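Long-range contact in uncharacterized protein (Clostridium leptum, PDB 4PW1), which is of unknown function but has a unique fold in which a nine-stranded antiparallel sheet is surrounded by alpha-helices: residues Y29-E43 with K72-K84. Residues are numbered along the deposited sequence; the frame is centred on the assembly and turned at random.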
ATOM      1  N   TYR B  29      -4.796  -3.667  -6.758  1.00 17.49           N
ATOM      2  CA  TYR B  29      -4.685  -4.503  -7.941  1.00 18.73           C
ATOM      3  C   TYR B  29      -5.511  -3.843  -9.061  1.00 18.86           C
ATOM      4  O   TYR B  29      -6.622  -3.365  -8.811  1.00 14.97           O
ATOM      5  CB  TYR B  29      -5.131  -5.943  -7.644  1.00 21.32           C
ATOM      6  CG  TYR B  29      -5.167  -6.805  -8.902  1.00 20.69           C
ATOM      7  CD1 TYR B  29      -4.015  -7.482  -9.352  1.00 19.33           C
ATOM      8  CD2 TYR B  29      -6.340  -6.884  -9.665  1.00 17.91           C
ATOM      9  CE1 TYR B  29      -4.035  -8.247 -10.501  1.00 21.34           C
ATOM     10  CE2 TYR B  29      -6.372  -7.649 -10.820  1.00 18.77           C
ATOM     11  CZ  TYR B  29      -5.238  -8.318 -11.231  1.00 20.74           C
ATOM     12  OH  TYR B  29      -5.284  -8.995 -12.397  1.00 23.33           O
ATOM     13  N   PRO B  30      -4.952  -3.751 -10.277  1.00 18.66           N
ATOM     14  CA  PRO B  30      -3.682  -4.255 -10.763  1.00 18.14           C
ATOM     15  C   PRO B  30      -2.607  -3.161 -10.923  1.00 17.66           C
ATOM     16  O   PRO B  30      -1.627  -3.371 -11.639  1.00 18.70           O
ATOM     17  CB  PRO B  30      -4.058  -4.805 -12.151  1.00 18.97           C
ATOM     18  CG  PRO B  30      -5.042  -3.793 -12.649  1.00 18.63           C
ATOM     19  CD  PRO B  30      -5.798  -3.318 -11.402  1.00 19.85           C
ATOM     20  N   TRP B  31      -2.768  -2.042 -10.236  1.00 17.36           N
ATOM     21  CA  TRP B  31      -1.813  -0.943 -10.336  1.00 18.12           C
ATOM     22  C   TRP B  31      -0.444  -1.328  -9.810  1.00 17.75           C
ATOM     23  O   TRP B  31       0.534  -0.713 -10.195  1.00 17.54           O
ATOM     24  CB  TRP B  31      -2.354   0.345  -9.703  1.00 18.16           C
ATOM     25  CG  TRP B  31      -3.580   0.793 -10.451  1.00 18.71           C
ATOM     26  CD1 TRP B  31      -4.870   0.529 -10.141  1.00 19.93           C
ATOM     27  CD2 TRP B  31      -3.603   1.483 -11.691  1.00 18.67           C
ATOM     28  NE1 TRP B  31      -5.702   1.077 -11.080  1.00 19.61           N
ATOM     29  CE2 TRP B  31      -4.945   1.661 -12.047  1.00 19.84           C
ATOM     30  CE3 TRP B  31      -2.613   1.977 -12.538  1.00 20.17           C
ATOM     31  CZ2 TRP B  31      -5.322   2.281 -13.225  1.00 20.18           C
ATOM     32  CZ3 TRP B  31      -2.991   2.642 -13.686  1.00 18.24           C
ATOM     33  CH2 TRP B  31      -4.328   2.783 -14.013  1.00 20.56           C
ATOM     34  N   ASN B  32      -0.355  -2.379  -9.016  1.00 19.07           N
ATOM     35  CA  ASN B  32       0.943  -2.902  -8.608  1.00 25.86           C
ATOM     36  C   ASN B  32       1.721  -3.459  -9.803  1.00 25.12           C
ATOM     37  O   ASN B  32       2.931  -3.627  -9.726  1.00 19.18           O
ATOM     38  CB  ASN B  32       0.790  -3.997  -7.544  1.00 27.41           C
ATOM     39  CG  ASN B  32      -0.175  -5.092  -7.999  1.00 23.29           C
ATOM     40  OD1 ASN B  32      -1.298  -4.807  -8.440  1.00 22.98           O
ATOM     41  ND2 ASN B  32       0.252  -6.323  -7.914  1.00 23.46           N
ATOM     42  N   LEU B  33       1.032  -3.775 -10.888  1.00 20.76           N
ATOM     43  CA  LEU B  33       1.690  -4.354 -12.059  1.00 22.17           C
ATOM     44  C   LEU B  33       1.980  -3.315 -13.116  1.00 23.36           C
ATOM     45  O   LEU B  33       2.576  -3.630 -14.117  1.00 23.75           O
ATOM     46  CB  LEU B  33       0.815  -5.452 -12.645  1.00 23.27           C
ATOM     47  CG  LEU B  33       0.499  -6.588 -11.663  1.00 24.06           C
ATOM     48  CD1 LEU B  33      -0.452  -7.575 -12.309  1.00 25.86           C
ATOM     49  CD2 LEU B  33       1.761  -7.320 -11.202  1.00 25.38           C
ATOM     50  N   TYR B  34       1.559  -2.068 -12.886  1.00 22.25           N
ATOM     51  CA  TYR B  34       1.748  -0.983 -13.828  1.00 22.45           C
ATOM     52  C   TYR B  34       3.222  -0.568 -13.797  1.00 26.93           C
ATOM     53  O   TYR B  34       3.786  -0.370 -12.706  1.00 26.00           O
ATOM     54  CB  TYR B  34       0.877   0.186 -13.413  1.00 21.05           C
ATOM     55  CG  TYR B  34       0.971   1.394 -14.284  1.00 23.93           C
ATOM     56  CD1 TYR B  34       0.201   1.493 -15.447  1.00 24.56           C
ATOM     57  CD2 TYR B  34       1.845   2.438 -13.972  1.00 22.73           C
ATOM     58  CE1 TYR B  34       0.307   2.582 -16.261  1.00 24.64           C
ATOM     59  CE2 TYR B  34       1.933   3.534 -14.775  1.00 23.98           C
ATOM     60  CZ  TYR B  34       1.166   3.593 -15.919  1.00 26.71           C
ATOM     61  OH  TYR B  34       1.262   4.679 -16.756  1.00 34.38           O
ATOM     62  N   THR B  35       3.853  -0.491 -14.964  1.00 23.20           N
ATOM     63  CA  THR B  35       5.282  -0.213 -15.044  1.00 26.34           C
ATOM     64  C   THR B  35       5.547   1.156 -15.615  1.00 26.79           C
ATOM     65  O   THR B  35       6.627   1.636 -15.496  1.00 27.45           O
ATOM     66  CB  THR B  35       6.033  -1.212 -15.955  1.00 26.52           C
ATOM     67  OG1 THR B  35       5.578  -1.052 -17.305  1.00 26.58           O
ATOM     68  CG2 THR B  35       5.802  -2.641 -15.509  1.00 25.63           C
ATOM     69  N   GLY B  36       4.575   1.758 -16.288  1.00 22.88           N
ATOM     70  CA  GLY B  36       4.829   2.974 -17.052  1.00 24.68           C
ATOM     71  C   GLY B  36       5.381   2.754 -18.462  1.00 25.80           C
ATOM     72  O   GLY B  36       5.577   3.702 -19.161  1.00 23.24           O
ATOM     73  N   GLN B  37       5.616   1.514 -18.869  1.00 24.87           N
ATOM     74  CA  GLN B  37       6.019   1.196 -20.238  1.00 28.03           C
ATOM     75  C   GLN B  37       4.864   0.755 -21.143  1.00 25.37           C
ATOM     76  O   GLN B  37       5.085   0.452 -22.332  1.00 26.83           O
ATOM     77  CB  GLN B  37       7.071   0.092 -20.188  1.00 29.80           C
ATOM     78  CG  GLN B  37       8.266   0.539 -19.339  1.00 38.06           C
ATOM     79  CD  GLN B  37       9.469  -0.354 -19.496  1.00 45.99           C
ATOM     80  OE1 GLN B  37       9.449  -1.355 -20.216  1.00 42.55           O
ATOM     81  NE2 GLN B  37      10.542   0.020 -18.833  1.00 65.59           N
ATOM     82  N   GLU B  38       3.648   0.734 -20.606  1.00 22.72           N
ATOM     83  CA  GLU B  38       2.493   0.251 -21.351  1.00 22.00           C
ATOM     84  C   GLU B  38       2.233   1.183 -22.559  1.00 24.80           C
ATOM     85  O   GLU B  38       2.546   2.351 -22.523  1.00 20.94           O
ATOM     86  CB  GLU B  38       1.251   0.183 -20.460  1.00 21.22           C
ATOM     87  CG  GLU B  38       1.379  -0.827 -19.318  1.00 21.96           C
ATOM     88  CD  GLU B  38       2.139  -0.309 -18.072  1.00 21.78           C
ATOM     89  OE1 GLU B  38       2.538   0.888 -18.004  1.00 20.93           O
ATOM     90  OE2 GLU B  38       2.307  -1.137 -17.149  1.00 22.16           O
ATOM     91  N   GLN B  39       1.654   0.641 -23.620  1.00 20.94           N
ATOM     92  CA  GLN B  39       1.604   1.303 -24.917  1.00 20.15           C
ATOM     93  C   GLN B  39       0.160   1.546 -25.337  1.00 20.38           C
ATOM     94  O   GLN B  39      -0.696   0.646 -25.227  1.00 19.29           O
ATOM     95  CB  GLN B  39       2.283   0.419 -25.974  1.00 20.58           C
ATOM     96  CG  GLN B  39       3.719   0.123 -25.684  1.00 20.96           C
ATOM     97  CD  GLN B  39       4.623   1.315 -25.945  1.00 23.33           C
ATOM     98  OE1 GLN B  39       4.537   1.971 -26.951  1.00 22.67           O
ATOM     99  NE2 GLN B  39       5.533   1.561 -25.018  1.00 23.72           N
ATOM    100  N   GLU B  40      -0.128   2.771 -25.751  1.00 20.96           N
ATOM    101  CA  GLU B  40      -1.469   3.125 -26.163  1.00 22.09           C
ATOM    102  C   GLU B  40      -1.940   2.193 -27.255  1.00 20.83           C
ATOM    103  O   GLU B  40      -1.243   2.000 -28.264  1.00 18.79           O
ATOM    104  CB  GLU B  40      -1.528   4.537 -26.767  1.00 25.65           C
ATOM    105  CG  GLU B  40      -1.519   5.642 -25.769  1.00 34.05           C
ATOM    106  CD  GLU B  40      -1.958   6.976 -26.378  1.00 41.88           C
ATOM    107  OE1 GLU B  40      -2.489   7.024 -27.518  1.00 45.90           O
ATOM    108  OE2 GLU B  40      -1.795   7.978 -25.677  1.00 56.69           O
ATOM    109  N   LEU B  41      -3.134   1.686 -27.069  1.00 21.36           N
ATOM    110  CA  LEU B  41      -3.733   0.748 -27.993  1.00 22.47           C
ATOM    111  C   LEU B  41      -5.244   0.999 -27.944  1.00 23.42           C
ATOM    112  O   LEU B  41      -5.871   0.800 -26.889  1.00 26.45           O
ATOM    113  CB  LEU B  41      -3.459  -0.687 -27.528  1.00 21.55           C
ATOM    114  CG  LEU B  41      -4.140  -1.835 -28.315  1.00 26.03           C
ATOM    115  CD1 LEU B  41      -3.625  -1.892 -29.746  1.00 28.31           C
ATOM    116  CD2 LEU B  41      -3.902  -3.180 -27.653  1.00 29.60           C
ATOM    117  N   PHE B  42      -5.821   1.355 -29.085  1.00 22.14           N
ATOM    118  CA  PHE B  42      -7.249   1.668 -29.215  1.00 23.93           C
ATOM    119  C   PHE B  42      -7.982   0.398 -29.599  1.00 23.47           C
ATOM    120  O   PHE B  42      -7.699  -0.159 -30.622  1.00 23.99           O
ATOM    121  CB  PHE B  42      -7.517   2.720 -30.326  1.00 24.77           C
ATOM    122  CG  PHE B  42      -8.994   2.993 -30.534  1.00 26.11           C
ATOM    123  CD1 PHE B  42      -9.641   3.859 -29.714  1.00 26.51           C
ATOM    124  CD2 PHE B  42      -9.733   2.354 -31.544  1.00 32.34           C
ATOM    125  CE1 PHE B  42     -10.994   4.125 -29.845  1.00 29.11           C
ATOM    126  CE2 PHE B  42     -11.100   2.624 -31.683  1.00 29.78           C
ATOM    127  CZ  PHE B  42     -11.728   3.486 -30.801  1.00 28.60           C
ATOM    128  N   GLU B  43      -8.952  -0.016 -28.791  1.00 22.52           N
ATOM    129  CA  GLU B  43      -9.833  -1.122 -29.094  1.00 23.67           C
ATOM    130  C   GLU B  43     -11.237  -0.647 -28.780  1.00 23.79           C
ATOM    131  O   GLU B  43     -11.589  -0.378 -27.615  1.00 20.61           O
ATOM    132  CB  GLU B  43      -9.478  -2.325 -28.205  1.00 24.12           C
ATOM    133  CG  GLU B  43      -8.114  -2.920 -28.514  1.00 25.41           C
ATOM    134  CD  GLU B  43      -7.561  -3.772 -27.364  1.00 29.27           C
ATOM    135  OE1 GLU B  43      -7.406  -3.269 -26.225  1.00 26.83           O
ATOM    136  OE2 GLU B  43      -7.343  -4.959 -27.596  1.00 27.77           O
ATOM    137  N   LYS B  72      -7.965   6.743 -23.563  1.00 23.51           N
ATOM    138  CA  LYS B  72      -6.753   6.197 -24.143  1.00 24.91           C
ATOM    139  C   LYS B  72      -6.113   5.121 -23.276  1.00 25.29           C
ATOM    140  O   LYS B  72      -5.218   5.379 -22.424  1.00 22.97           O
ATOM    141  CB  LYS B  72      -5.787   7.334 -24.431  1.00 32.29           C
ATOM    142  CG  LYS B  72      -6.308   8.285 -25.509  1.00 40.19           C
ATOM    143  CD  LYS B  72      -5.200   9.229 -25.957  1.00 58.67           C
ATOM    144  CE  LYS B  72      -5.096  10.410 -25.017  1.00 77.90           C
ATOM    145  NZ  LYS B  72      -6.216  11.371 -25.232  1.00100.13           N
ATOM    146  N   PHE B  73      -6.589   3.899 -23.474  1.00 20.25           N
ATOM    147  CA  PHE B  73      -6.026   2.748 -22.787  1.00 20.90           C
ATOM    148  C   PHE B  73      -4.613   2.455 -23.230  1.00 21.31           C
ATOM    149  O   PHE B  73      -4.233   2.714 -24.390  1.00 22.08           O
ATOM    150  CB  PHE B  73      -6.904   1.507 -22.944  1.00 21.47           C
ATOM    151  CG  PHE B  73      -8.081   1.482 -22.008  1.00 21.04           C
ATOM    152  CD1 PHE B  73      -9.273   2.095 -22.336  1.00 21.37           C
ATOM    153  CD2 PHE B  73      -7.967   0.877 -20.741  1.00 20.80           C
ATOM    154  CE1 PHE B  73     -10.356   2.062 -21.458  1.00 20.47           C
ATOM    155  CE2 PHE B  73      -9.039   0.817 -19.884  1.00 19.18           C
ATOM    156  CZ  PHE B  73     -10.241   1.420 -20.240  1.00 20.65           C
ATOM    157  N   ARG B  74      -3.818   1.969 -22.269  1.00 20.91           N
ATOM    158  CA  ARG B  74      -2.442   1.557 -22.501  1.00 22.88           C
ATOM    159  C   ARG B  74      -2.320   0.094 -22.167  1.00 20.70           C
ATOM    160  O   ARG B  74      -2.813  -0.364 -21.123  1.00 20.45           O
ATOM    161  CB  ARG B  74      -1.467   2.397 -21.681  1.00 24.58           C
ATOM    162  CG  ARG B  74      -1.496   3.861 -22.077  1.00 32.30           C
ATOM    163  CD  ARG B  74      -0.274   4.641 -21.622  1.00 42.12           C
ATOM    164  NE  ARG B  74      -0.262   4.778 -20.184  1.00 70.60           N
ATOM    165  CZ  ARG B  74      -0.524   5.897 -19.511  1.00 80.61           C
ATOM    166  NH1 ARG B  74      -0.812   7.041 -20.125  1.00 68.21           N
ATOM    167  NH2 ARG B  74      -0.476   5.869 -18.190  1.00 83.06           N
ATOM    168  N   TYR B  75      -1.725  -0.640 -23.104  1.00 19.91           N
ATOM    169  CA  TYR B  75      -1.673  -2.081 -23.088  1.00 19.65           C
ATOM    170  C   TYR B  75      -0.374  -2.558 -22.504  1.00 19.94           C
ATOM    171  O   TYR B  75       0.721  -2.036 -22.814  1.00 20.18           O
ATOM    172  CB  TYR B  75      -1.800  -2.598 -24.542  1.00 20.76           C
ATOM    173  CG  TYR B  75      -1.459  -4.048 -24.646  1.00 22.31           C
ATOM    174  CD1 TYR B  75      -2.382  -5.018 -24.292  1.00 22.95           C
ATOM    175  CD2 TYR B  75      -0.202  -4.455 -25.033  1.00 22.23           C
ATOM    176  CE1 TYR B  75      -2.067  -6.368 -24.351  1.00 23.65           C
ATOM    177  CE2 TYR B  75       0.127  -5.790 -25.071  1.00 23.04           C
ATOM    178  CZ  TYR B  75      -0.828  -6.746 -24.720  1.00 22.47           C
ATOM    179  OH  TYR B  75      -0.501  -8.061 -24.793  1.00 20.64           O
ATOM    180  N   SER B  76      -0.492  -3.578 -21.676  1.00 20.09           N
ATOM    181  CA  SER B  76       0.662  -4.255 -21.083  1.00 21.67           C
ATOM    182  C   SER B  76       0.769  -5.671 -21.575  1.00 21.70           C
ATOM    183  O   SER B  76      -0.225  -6.378 -21.614  1.00 21.11           O
ATOM    184  CB  SER B  76       0.471  -4.339 -19.556  1.00 24.99           C
ATOM    185  OG  SER B  76       1.327  -5.303 -18.970  1.00 23.03           O
ATOM    186  N   GLY B  77       2.006  -6.108 -21.832  1.00 22.97           N
ATOM    187  CA  GLY B  77       2.278  -7.469 -22.204  1.00 23.61           C
ATOM    188  C   GLY B  77       1.953  -8.495 -21.143  1.00 25.57           C
ATOM    189  O   GLY B  77       1.944  -9.666 -21.416  1.00 26.74           O
ATOM    190  N   GLN B  78       1.615  -8.063 -19.942  1.00 26.43           N
ATOM    191  CA  GLN B  78       0.997  -8.947 -18.975  1.00 27.80           C
ATOM    192  C   GLN B  78      -0.513  -9.220 -19.218  1.00 28.36           C
ATOM    193  O   GLN B  78      -1.143  -9.858 -18.406  1.00 27.49           O
ATOM    194  CB  GLN B  78       1.202  -8.367 -17.587  1.00 28.21           C
ATOM    195  CG  GLN B  78       2.673  -8.268 -17.215  1.00 39.98           C
ATOM    196  CD  GLN B  78       2.868  -7.621 -15.853  1.00 50.72           C
ATOM    197  OE1 GLN B  78       3.301  -6.471 -15.746  1.00 61.61           O
ATOM    198  NE2 GLN B  78       2.495  -8.339 -14.808  1.00 54.56           N
ATOM    199  N   ASP B  79      -1.064  -8.771 -20.340  1.00 26.59           N
ATOM    200  CA  ASP B  79      -2.504  -8.877 -20.651  1.00 26.71           C
ATOM    201  C   ASP B  79      -3.365  -8.018 -19.721  1.00 22.49           C
ATOM    202  O   ASP B  79      -4.324  -8.475 -19.090  1.00 26.13           O
ATOM    203  CB  ASP B  79      -2.995 -10.329 -20.717  1.00 30.86           C
ATOM    204  CG  ASP B  79      -4.136 -10.526 -21.740  1.00 35.01           C
ATOM    205  OD1 ASP B  79      -4.471  -9.623 -22.569  1.00 38.81           O
ATOM    206  OD2 ASP B  79      -4.706 -11.634 -21.704  1.00 44.07           O
ATOM    207  N   LEU B  80      -2.992  -6.748 -19.638  1.00 21.35           N
ATOM    208  CA  LEU B  80      -3.695  -5.770 -18.829  1.00 21.58           C
ATOM    209  C   LEU B  80      -3.897  -4.591 -19.727  1.00 19.03           C
ATOM    210  O   LEU B  80      -3.058  -4.311 -20.587  1.00 20.30           O
ATOM    211  CB  LEU B  80      -2.836  -5.358 -17.608  1.00 22.09           C
ATOM    212  CG  LEU B  80      -2.469  -6.512 -16.672  1.00 25.50           C
ATOM    213  CD1 LEU B  80      -1.419  -6.081 -15.643  1.00 24.75           C
ATOM    214  CD2 LEU B  80      -3.692  -7.025 -15.966  1.00 25.38           C
ATOM    215  N   ARG B  81      -4.980  -3.882 -19.497  1.00 18.38           N
ATOM    216  CA  ARG B  81      -5.209  -2.595 -20.113  1.00 20.69           C
ATOM    217  C   ARG B  81      -5.488  -1.568 -19.008  1.00 20.14           C
ATOM    218  O   ARG B  81      -6.350  -1.784 -18.161  1.00 19.25           O
ATOM    219  CB  ARG B  81      -6.399  -2.736 -21.075  1.00 22.12           C
ATOM    220  CG  ARG B  81      -5.970  -3.551 -22.309  1.00 25.70           C
ATOM    221  CD  ARG B  81      -7.103  -4.308 -22.912  1.00 31.47           C
ATOM    222  NE  ARG B  81      -6.714  -4.946 -24.175  1.00 26.62           N
ATOM    223  CZ  ARG B  81      -6.147  -6.140 -24.288  1.00 26.68           C
ATOM    224  NH1 ARG B  81      -5.769  -6.851 -23.222  1.00 27.38           N
ATOM    225  NH2 ARG B  81      -5.848  -6.579 -25.498  1.00 25.62           N
ATOM    226  N   PHE B  82      -4.759  -0.459 -19.031  1.00 19.11           N
ATOM    227  CA  PHE B  82      -4.875   0.573 -18.045  1.00 18.21           C
ATOM    228  C   PHE B  82      -5.329   1.878 -18.659  1.00 18.08           C
ATOM    229  O   PHE B  82      -4.767   2.340 -19.647  1.00 16.13           O
ATOM    230  CB  PHE B  82      -3.524   0.866 -17.408  1.00 18.69           C
ATOM    231  CG  PHE B  82      -2.917  -0.263 -16.639  1.00 20.30           C
ATOM    232  CD1 PHE B  82      -3.177  -0.422 -15.292  1.00 20.61           C
ATOM    233  CD2 PHE B  82      -2.016  -1.137 -17.248  1.00 21.61           C
ATOM    234  CE1 PHE B  82      -2.570  -1.426 -14.584  1.00 18.02           C
ATOM    235  CE2 PHE B  82      -1.386  -2.121 -16.520  1.00 21.40           C
ATOM    236  CZ  PHE B  82      -1.677  -2.276 -15.194  1.00 20.96           C
ATOM    237  N   LEU B  83      -6.286   2.521 -17.988  1.00 17.86           N
ATOM    238  CA  LEU B  83      -6.616   3.937 -18.218  1.00 15.98           C
ATOM    239  C   LEU B  83      -6.254   4.696 -16.976  1.00 17.44           C
ATOM    240  O   LEU B  83      -6.914   4.555 -15.929  1.00 18.34           O
ATOM    241  CB  LEU B  83      -8.098   4.044 -18.467  1.00 16.21           C
ATOM    242  CG  LEU B  83      -8.590   5.447 -18.744  1.00 18.93           C
ATOM    243  CD1 LEU B  83      -8.115   5.894 -20.108  1.00 21.47           C
ATOM    244  CD2 LEU B  83     -10.112   5.463 -18.681  1.00 20.73           C
ATOM    245  N   LYS B  84      -5.188   5.470 -17.057  1.00 18.13           N
ATOM    246  CA  LYS B  84      -4.611   6.135 -15.900  1.00 18.55           C
ATOM    247  C   LYS B  84      -4.904   7.622 -15.904  1.00 17.54           C
ATOM    248  O   LYS B  84      -4.522   8.334 -16.812  1.00 17.09           O
ATOM    249  CB  LYS B  84      -3.104   5.960 -15.859  1.00 21.33           C
ATOM    250  CG  LYS B  84      -2.472   6.352 -14.507  1.00 25.37           C
ATOM    251  CD  LYS B  84      -0.956   6.357 -14.666  1.00 31.53           C
ATOM    252  CE  LYS B  84      -0.221   6.299 -13.350  1.00 41.81           C
ATOM    253  NZ  LYS B  84      -0.538   7.469 -12.532  1.00 46.23           N
TER
HETATM  254  O   HOH W   1       2.262  -3.532 -16.872  1.00 30.43           O
HETATM  255  O   HOH W   2       2.132   3.458 -19.241  1.00 39.17           O
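F82 offers one ring face to the edge of Y34, an edge-to-face pair with planes at 81° and centroids 5.1 Å apart, while P30 O lies at the edge of the F82 ring. W31 meets the same phenylalanine obliquely, F82 CD1 lying over one face of the indole, and L83 O lies at the indole edge. Phenylalanine suits this buried place because it brings no polar atom needing a partner. Y34 has CG anti to its backbone N (chi1 179°), which brings the edge of the ring over the face of F82 and carries Y34 OH on to R74 NH2, at 2.5 Å a weak bond too short to be taken at face value. Toward the rim of one face of the Y34 ring lie E38 OE1 and G36 N. The E38 chain, bent at chi2, turns its buried carboxylate back into its own loop: T35 N donates 2.8 Å to E38 OE2 on the syn lone pair, and a water links E38 OE1 with Y34 OH. The R81 guanidinium has Y75 CD1 over one face and carboxylates at its edges. It grips E43 side-on, NE to OE1 at 2.7 Å and NH2 to OE2 at 3.0 Å, while NH1 reaches D79 OD1; arginine's flat, multidentate group can serve both acids at once. The backbones pair, Q39 N to Y75 O at 2.9 Å and Y75 N to Q39 O at 2.7 Å. Strand 39-40 thus forms an outermost antiparallel strand of the nine-stranded sheet, next to the hairpin of strands 74-76 and 80-89, whose turn contains a G1 beta bulge, with the W31, Y34 and F82 aromatic cluster fastening the preceding 3-10 turn and loop to the hairpin.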